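Local coordinates for putative DNA-binding protein (Bacteroides fragilis, PDB 3BS3), which probably binds DNA as a compact, all-helical XRE-family helix-turn-helix protein, at residues A[11-16]-A[48-53]. Sequence-based numbering, arbitrary orientation. Where two conformers were deposited one is given.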
# COMPACT_ATOMS: atom_id res chain seq x y z
N MSE A 11 -5.77 7.32 4.18
CA MSE A 11 -5.99 5.89 3.97
C MSE A 11 -5.19 5.10 5.00
O MSE A 11 -3.96 5.26 5.15
CB MSE A 11 -5.64 5.50 2.53
CG MSE A 11 -5.63 4.00 2.21
SE MSE A 11 -5.56 3.78 0.27
CE MSE A 11 -3.94 4.78 -0.09
N LEU A 12 -5.90 4.24 5.73
CA LEU A 12 -5.25 3.44 6.74
C LEU A 12 -5.52 1.98 6.45
O LEU A 12 -6.14 1.64 5.44
CB LEU A 12 -5.74 3.84 8.14
CG LEU A 12 -5.57 5.28 8.63
CD1 LEU A 12 -6.40 5.46 9.88
CD2 LEU A 12 -4.09 5.65 8.91
N ASN A 13 -5.02 1.11 7.32
CA ASN A 13 -5.30 -0.29 7.16
C ASN A 13 -6.16 -0.83 8.30
O ASN A 13 -6.24 -0.21 9.35
CB ASN A 13 -3.99 -1.09 7.01
CG ASN A 13 -3.27 -1.29 8.33
OD1 ASN A 13 -3.71 -2.07 9.17
ND2 ASN A 13 -2.13 -0.60 8.50
N ARG A 14 -6.76 -1.98 8.06
CA ARG A 14 -7.64 -2.64 9.04
C ARG A 14 -7.04 -3.93 9.56
O ARG A 14 -7.77 -4.81 10.05
CB ARG A 14 -9.01 -2.93 8.40
CG ARG A 14 -9.71 -1.73 7.86
CD ARG A 14 -11.11 -2.06 7.38
NE ARG A 14 -11.98 -2.49 8.49
CZ ARG A 14 -12.45 -3.73 8.65
NH1 ARG A 14 -12.12 -4.70 7.81
NH2 ARG A 14 -13.26 -4.01 9.67
N ILE A 15 -5.72 -4.07 9.46
CA ILE A 15 -5.11 -5.35 9.82
C ILE A 15 -5.40 -5.73 11.27
O ILE A 15 -5.65 -6.89 11.58
CB ILE A 15 -3.58 -5.36 9.51
CG1 ILE A 15 -3.41 -5.27 7.98
CG2 ILE A 15 -2.94 -6.62 10.06
CD1 ILE A 15 -1.96 -4.94 7.57
N LYS A 16 -5.39 -4.77 12.19
CA LYS A 16 -5.61 -5.12 13.59
C LYS A 16 -7.01 -5.73 13.80
O LYS A 16 -7.16 -6.72 14.51
CB LYS A 16 -5.43 -3.90 14.48
CG LYS A 16 -5.38 -4.21 15.99
CD LYS A 16 -5.31 -2.92 16.79
CE LYS A 16 -6.61 -2.12 16.66
NZ LYS A 16 -7.72 -2.61 17.56
N SER A 48 2.88 2.69 10.73
CA SER A 48 3.50 2.54 9.41
C SER A 48 2.58 1.68 8.57
O SER A 48 1.58 1.14 9.06
CB SER A 48 4.88 1.91 9.52
OG SER A 48 4.77 0.55 9.87
N GLN A 49 2.88 1.57 7.27
CA GLN A 49 1.95 0.92 6.35
C GLN A 49 2.63 -0.08 5.43
O GLN A 49 3.75 0.18 4.97
CB GLN A 49 1.25 2.00 5.49
CG GLN A 49 0.45 3.06 6.25
CD GLN A 49 -0.74 2.48 7.00
OE1 GLN A 49 -1.19 1.38 6.70
NE2 GLN A 49 -1.24 3.23 7.97
N PRO A 50 1.94 -1.18 5.12
CA PRO A 50 2.42 -2.17 4.17
C PRO A 50 2.33 -1.62 2.74
O PRO A 50 1.52 -0.72 2.47
CB PRO A 50 1.44 -3.32 4.34
CG PRO A 50 0.14 -2.64 4.79
CD PRO A 50 0.61 -1.54 5.68
N SER A 51 3.18 -2.15 1.86
CA SER A 51 3.04 -1.89 0.42
C SER A 51 1.81 -2.65 -0.08
O SER A 51 1.31 -3.55 0.61
CB SER A 51 4.29 -2.39 -0.30
OG SER A 51 4.32 -3.80 -0.26
N LEU A 52 1.33 -2.31 -1.28
CA LEU A 52 0.13 -3.00 -1.79
C LEU A 52 0.35 -4.52 -1.95
O LEU A 52 -0.56 -5.29 -1.67
CB LEU A 52 -0.33 -2.40 -3.12
CG LEU A 52 -0.78 -0.93 -3.11
CD1 LEU A 52 -1.24 -0.52 -4.50
CD2 LEU A 52 -1.93 -0.76 -2.10
N ASP A 53 1.54 -4.93 -2.39
CA ASP A 53 1.81 -6.37 -2.53
C ASP A 53 1.85 -7.08 -1.18
O ASP A 53 1.38 -8.22 -1.05
CB ASP A 53 3.07 -6.67 -3.33
CG ASP A 53 4.29 -6.01 -2.76
OD1 ASP A 53 4.30 -4.77 -2.72
OD2 ASP A 53 5.23 -6.74 -2.36
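With chi1 at 77°, N13 holds its CG between its backbone N and carbonyl carbon, while Q49 bends at chi2, and the two amides meet obliquely, their planes 68° apart. N13 ND2 donates to Q49 OE1 over 2.8 Å in a nearly straight bond (171°). The acceptor lies in the amide plane of N13, whereas the donor is tilted from the carbonyl plane of Q49. The other end of the N13 amide is also engaged: OD1 accepts the backbone N-H of I15 (N to OD1 2.9 Å) on a lone pair, forming an Asx turn that leads into helix 15-21. With a second bond from ND2 to W43 O, this fixes the amide's rotation, an example of one buried amide joining a loop to a helix start through both its ends. Q49 NE2 passes 3.9 Å from L12 CD2 and donates to N46 OD1, which also accepts from the backbone N of N13. Beside this polar pair, I15 CD1 rests 4.2 Å from P50 CG. The contact ties the lead-in of helix 15-21 to the loop entering helix 52-62; I15 packs on C44 and P50 on W43 of helix 37-44, both touch L55 of helix 52-62, and Q49 packs on D53 of the second subunit.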